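Local coordinates for polyketide Synthase III (Ectocarpus siliculosus, PDB 4B0N), which probably transfers acyl groups as a type III polyketide synthase, in a pathway that makes the monomers of phlorotannins in a brown alga, at residues Y117-F128 against V221-F230. Sequence-based numbering, arbitrary orientation.
Sequences YQVPVDVRLDKF and VELSSVHTTF. With ACD (arachidonic acid), chain D.
Arg124 reaches from the first turn of helix 121-146 to the loop that follows strand 215-223. Its CB, CG and CD pass along the carbonyl oxygen of Val226, with Arg124 CG 3.2 Å from Val226 O, and the chain runs extended from CG to NE. Arg124 NE turns back to its own segment and donates to Val119 O at 2.8 Å, Val119 O lying close to the guanidinium plane. CZ sits near Thr228 O. Arg124 NH1 bonds both Thr228 O (2.8 Å) and Val226 O (3.0 Å), each approached from above its carbonyl plane, while NH2 adds a weak bond to Thr228 O. In this thiolase-like fold of the chalcone synthase family, the gripped loop lines the arachidonic acid pocket: Thr228 CG2 and Phe230 CZ touch the fatty chain. A leucine in place of Arg124 would probably leave the carbonyls of Val119, Val226 and Thr228 without these donors and let the pocket loop shift. Further along the loop, Phe230 turns its ring edge to the face of Tyr117, the planes at 71° and Phe230 CD2 3.6 Å from Tyr117 CZ. With CG anti to the backbone N (chi1 179°), the Phe128 ring swings toward the strand, where Phe128 CD2 lies 3.8 Å from Leu223 CB, with Val221 CG1 at the ring edge.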
loop_
_atom_site.group_PDB
_atom_site.type_symbol
_atom_site.label_atom_id
_atom_site.label_comp_id
_atom_site.label_asym_id
_atom_site.label_seq_id
_atom_site.Cartn_x
_atom_site.Cartn_y
_atom_site.Cartn_z
ATOM N N TYR A 117 -17.287 -15.360 -18.562
ATOM C CA TYR A 117 -16.264 -14.668 -17.766
ATOM C C TYR A 117 -16.752 -14.341 -16.346
ATOM O O TYR A 117 -16.682 -13.198 -15.886
ATOM C CB TYR A 117 -15.730 -13.432 -18.516
ATOM C CG TYR A 117 -15.046 -13.787 -19.820
ATOM C CD1 TYR A 117 -15.777 -13.927 -21.004
ATOM C CD2 TYR A 117 -13.669 -14.008 -19.869
ATOM C CE1 TYR A 117 -15.155 -14.266 -22.197
ATOM C CE2 TYR A 117 -13.037 -14.348 -21.058
ATOM C CZ TYR A 117 -13.782 -14.475 -22.218
ATOM O OH TYR A 117 -13.154 -14.811 -23.395
ATOM N N GLN A 118 -17.252 -15.374 -15.670
ATOM C CA GLN A 118 -17.742 -15.270 -14.299
ATOM C C GLN A 118 -16.791 -16.023 -13.379
ATOM O O GLN A 118 -16.855 -17.252 -13.272
ATOM C CB GLN A 118 -19.157 -15.852 -14.175
ATOM C CG GLN A 118 -20.188 -15.264 -15.127
ATOM C CD GLN A 118 -20.804 -13.977 -14.617
ATOM O OE1 GLN A 118 -21.492 -13.965 -13.594
ATOM N NE2 GLN A 118 -20.571 -12.886 -15.339
ATOM N N VAL A 119 -15.891 -15.281 -12.741
ATOM C CA VAL A 119 -14.950 -15.846 -11.776
ATOM C C VAL A 119 -14.949 -14.991 -10.507
ATOM O O VAL A 119 -14.813 -13.766 -10.585
ATOM C CB VAL A 119 -13.515 -15.943 -12.341
ATOM C CG1 VAL A 119 -12.602 -16.655 -11.358
ATOM C CG2 VAL A 119 -13.500 -16.668 -13.679
ATOM N N PRO A 120 -15.121 -15.629 -9.333
ATOM C CA PRO A 120 -15.084 -14.914 -8.057
ATOM C C PRO A 120 -13.726 -14.250 -7.810
ATOM O O PRO A 120 -12.699 -14.790 -8.240
ATOM C CB PRO A 120 -15.330 -16.025 -7.033
ATOM C CG PRO A 120 -16.091 -17.060 -7.784
ATOM C CD PRO A 120 -15.493 -17.044 -9.154
ATOM N N VAL A 121 -13.734 -13.099 -7.128
ATOM C CA VAL A 121 -12.511 -12.330 -6.852
ATOM C C VAL A 121 -11.401 -13.142 -6.207
ATOM O O VAL A 121 -10.237 -12.995 -6.578
ATOM C CB VAL A 121 -12.741 -11.078 -5.967
ATOM C CG1 VAL A 121 -12.530 -9.801 -6.765
ATOM C CG2 VAL A 121 -14.093 -11.108 -5.270
ATOM N N ASP A 122 -11.755 -13.982 -5.240
ATOM C CA ASP A 122 -10.754 -14.772 -4.527
ATOM C C ASP A 122 -10.017 -15.740 -5.451
ATOM O O ASP A 122 -8.798 -15.885 -5.344
ATOM C CB ASP A 122 -11.347 -15.488 -3.304
ATOM C CG ASP A 122 -12.590 -16.290 -3.628
ATOM O OD1 ASP A 122 -13.534 -15.734 -4.235
ATOM O OD2 ASP A 122 -12.628 -17.480 -3.253
ATOM N N VAL A 123 -10.752 -16.371 -6.368
ATOM C CA VAL A 123 -10.159 -17.269 -7.369
ATOM C C VAL A 123 -9.288 -16.480 -8.355
ATOM O O VAL A 123 -8.210 -16.939 -8.747
ATOM C CB VAL A 123 -11.236 -18.081 -8.128
ATOM C CG1 VAL A 123 -10.599 -19.131 -9.031
ATOM C CG2 VAL A 123 -12.197 -18.745 -7.152
ATOM N N ARG A 124 -9.757 -15.292 -8.738
ATOM C CA ARG A 124 -8.990 -14.378 -9.591
ATOM C C ARG A 124 -7.681 -13.942 -8.929
ATOM O O ARG A 124 -6.639 -13.878 -9.585
ATOM C CB ARG A 124 -9.827 -13.151 -9.979
ATOM C CG ARG A 124 -10.914 -13.443 -11.001
ATOM C CD ARG A 124 -11.694 -12.194 -11.382
ATOM N NE ARG A 124 -12.894 -12.522 -12.153
ATOM C CZ ARG A 124 -12.993 -12.470 -13.481
ATOM N NH1 ARG A 124 -11.968 -12.087 -14.231
ATOM N NH2 ARG A 124 -14.136 -12.797 -14.065
ATOM N N LEU A 125 -7.738 -13.654 -7.630
ATOM C CA LEU A 125 -6.550 -13.247 -6.877
ATOM C C LEU A 125 -5.611 -14.424 -6.591
ATOM O O LEU A 125 -4.395 -14.246 -6.524
ATOM C CB LEU A 125 -6.936 -12.510 -5.586
ATOM C CG LEU A 125 -7.545 -11.113 -5.765
ATOM C CD1 LEU A 125 -8.293 -10.681 -4.515
ATOM C CD2 LEU A 125 -6.492 -10.083 -6.153
ATOM N N ASP A 126 -6.179 -15.619 -6.439
ATOM C CA ASP A 126 -5.391 -16.850 -6.318
ATOM C C ASP A 126 -4.547 -17.096 -7.568
ATOM O O ASP A 126 -3.414 -17.575 -7.478
ATOM C CB ASP A 126 -6.298 -18.058 -6.049
ATOM C CG ASP A 126 -6.851 -18.081 -4.626
ATOM O OD1 ASP A 126 -6.339 -17.333 -3.759
ATOM O OD2 ASP A 126 -7.804 -18.852 -4.375
ATOM N N LYS A 127 -5.117 -16.767 -8.728
ATOM C CA LYS A 127 -4.408 -16.828 -10.004
ATOM C C LYS A 127 -3.329 -15.759 -10.148
ATOM O O LYS A 127 -2.294 -16.000 -10.778
ATOM C CB LYS A 127 -5.387 -16.713 -11.164
ATOM C CG LYS A 127 -5.485 -17.962 -12.015
ATOM C CD LYS A 127 -4.277 -18.135 -12.919
ATOM C CE LYS A 127 -4.538 -19.226 -13.939
ATOM N NZ LYS A 127 -3.328 -20.049 -14.190
ATOM N N PHE A 128 -3.579 -14.579 -9.577
ATOM C CA PHE A 128 -2.585 -13.513 -9.554
ATOM C C PHE A 128 -1.307 -14.005 -8.886
ATOM O O PHE A 128 -0.217 -13.846 -9.436
ATOM C CB PHE A 128 -3.119 -12.271 -8.834
ATOM C CG PHE A 128 -2.123 -11.150 -8.750
ATOM C CD1 PHE A 128 -1.205 -11.090 -7.702
ATOM C CD2 PHE A 128 -2.089 -10.161 -9.725
ATOM C CE1 PHE A 128 -0.274 -10.066 -7.629
ATOM C CE2 PHE A 128 -1.161 -9.131 -9.657
ATOM C CZ PHE A 128 -0.252 -9.084 -8.608
ATOM N N VAL A 221 4.309 -4.778 -10.302
ATOM C CA VAL A 221 3.773 -5.969 -10.931
ATOM C C VAL A 221 2.298 -5.748 -11.187
ATOM O O VAL A 221 1.591 -5.183 -10.350
ATOM C CB VAL A 221 3.999 -7.235 -10.070
ATOM C CG1 VAL A 221 3.327 -7.105 -8.706
ATOM C CG2 VAL A 221 3.520 -8.483 -10.801
ATOM N N GLU A 222 1.843 -6.186 -12.353
ATOM C CA GLU A 222 0.457 -6.003 -12.736
ATOM C C GLU A 222 -0.023 -7.116 -13.648
ATOM O O GLU A 222 0.665 -7.497 -14.596
ATOM C CB GLU A 222 0.283 -4.650 -13.413
ATOM C CG GLU A 222 -0.903 -3.873 -12.885
ATOM C CD GLU A 222 -0.639 -3.225 -11.535
ATOM O OE1 GLU A 222 0.288 -2.395 -11.436
ATOM O OE2 GLU A 222 -1.374 -3.540 -10.577
ATOM N N LEU A 223 -1.206 -7.641 -13.339
ATOM C CA LEU A 223 -1.850 -8.675 -14.144
ATOM C C LEU A 223 -3.327 -8.354 -14.325
ATOM O O LEU A 223 -4.174 -8.859 -13.584
ATOM C CB LEU A 223 -1.697 -10.054 -13.490
ATOM C CG LEU A 223 -0.419 -10.874 -13.661
ATOM C CD1 LEU A 223 0.709 -10.370 -12.775
ATOM C CD2 LEU A 223 -0.732 -12.319 -13.325
ATOM N N SER A 224 -3.633 -7.509 -15.307
ATOM C CA SER A 224 -5.023 -7.184 -15.629
ATOM C C SER A 224 -5.732 -8.290 -16.429
ATOM O O SER A 224 -6.943 -8.216 -16.654
ATOM C CB SER A 224 -5.129 -5.819 -16.330
ATOM O OG SER A 224 -4.187 -5.679 -17.376
ATOM N N SER A 225 -4.987 -9.320 -16.834
ATOM C CA SER A 225 -5.560 -10.446 -17.583
ATOM C C SER A 225 -6.290 -11.449 -16.691
ATOM O O SER A 225 -6.815 -12.455 -17.172
ATOM C CB SER A 225 -4.484 -11.172 -18.402
ATOM O OG SER A 225 -3.660 -11.981 -17.577
ATOM N N VAL A 226 -6.314 -11.178 -15.393
ATOM C CA VAL A 226 -7.003 -12.052 -14.455
ATOM C C VAL A 226 -8.329 -11.425 -14.024
ATOM O O VAL A 226 -9.117 -12.051 -13.320
ATOM C CB VAL A 226 -6.140 -12.381 -13.218
ATOM C CG1 VAL A 226 -6.421 -13.802 -12.765
ATOM C CG2 VAL A 226 -4.658 -12.233 -13.528
ATOM N N HIS A 227 -8.570 -10.192 -14.471
ATOM C CA HIS A 227 -9.769 -9.437 -14.095
ATOM C C HIS A 227 -10.721 -9.186 -15.236
ATOM O O HIS A 227 -11.605 -8.331 -15.134
ATOM C CB HIS A 227 -9.375 -8.115 -13.442
ATOM C CG HIS A 227 -8.579 -8.280 -12.174
ATOM N ND1 HIS A 227 -9.136 -8.691 -11.021
ATOM C CD2 HIS A 227 -7.228 -8.074 -11.908
ATOM C CE1 HIS A 227 -8.192 -8.752 -10.065
ATOM N NE2 HIS A 227 -7.024 -8.371 -10.609
ATOM N N THR A 228 -10.563 -9.934 -16.325
ATOM C CA THR A 228 -11.390 -9.741 -17.515
ATOM C C THR A 228 -12.819 -10.238 -17.280
ATOM O O THR A 228 -13.025 -11.302 -16.689
ATOM C CB THR A 228 -10.778 -10.415 -18.765
ATOM O OG1 THR A 228 -11.216 -11.775 -18.859
ATOM C CG2 THR A 228 -9.258 -10.369 -18.711
ATOM N N THR A 229 -13.794 -9.451 -17.735
ATOM C CA THR A 229 -15.212 -9.745 -17.511
ATOM C C THR A 229 -16.028 -9.717 -18.800
ATOM O O THR A 229 -17.092 -10.341 -18.882
ATOM C CB THR A 229 -15.850 -8.747 -16.526
ATOM O OG1 THR A 229 -15.719 -7.419 -17.041
ATOM C CG2 THR A 229 -15.191 -8.823 -15.159
ATOM N N PHE A 230 -15.522 -8.993 -19.797
ATOM C CA PHE A 230 -16.229 -8.761 -21.061
ATOM C C PHE A 230 -17.704 -8.409 -20.849
ATOM O O PHE A 230 -18.606 -9.142 -21.271
ATOM C CB PHE A 230 -16.073 -9.950 -22.020
ATOM C CG PHE A 230 -14.855 -9.870 -22.899
ATOM C CD1 PHE A 230 -14.620 -8.748 -23.692
ATOM C CD2 PHE A 230 -13.955 -10.932 -22.959
ATOM C CE1 PHE A 230 -13.501 -8.677 -24.511
ATOM C CE2 PHE A 230 -12.835 -10.868 -23.776
ATOM C CZ PHE A 230 -12.609 -9.739 -24.553
HETATM C C1 ACD D . -6.090 3.568 -15.139
HETATM C C2 ACD D . -6.033 2.998 -13.738
HETATM C C3 ACD D . -5.819 1.489 -13.803
HETATM C C4 ACD D . -6.553 0.780 -12.671
HETATM C C5 ACD D . -6.689 -0.691 -12.983
HETATM C C6 ACD D . -7.321 -1.505 -12.142
HETATM C C7 ACD D . -7.432 -2.974 -12.472
HETATM C C8 ACD D . -8.610 -3.257 -13.372
HETATM C C9 ACD D . -8.571 -4.319 -14.175
HETATM C C10 ACD D . -9.735 -4.637 -15.083
HETATM C C11 ACD D . -9.303 -4.574 -16.525
HETATM C C12 ACD D . -9.596 -5.572 -17.355
HETATM C C13 ACD D . -9.161 -5.492 -18.799
HETATM C C14 ACD D . -8.476 -6.769 -19.224
HETATM C C15 ACD D . -7.863 -6.820 -20.405
HETATM C C16 ACD D . -7.170 -8.081 -20.861
HETATM C C17 ACD D . -8.152 -8.925 -21.667
HETATM C C18 ACD D . -7.841 -8.918 -23.159
HETATM C C19 ACD D . -9.134 -8.843 -23.960
HETATM C C20 ACD D . -8.885 -9.095 -25.429
HETATM O O1 ACD D . -5.417 4.590 -15.404
#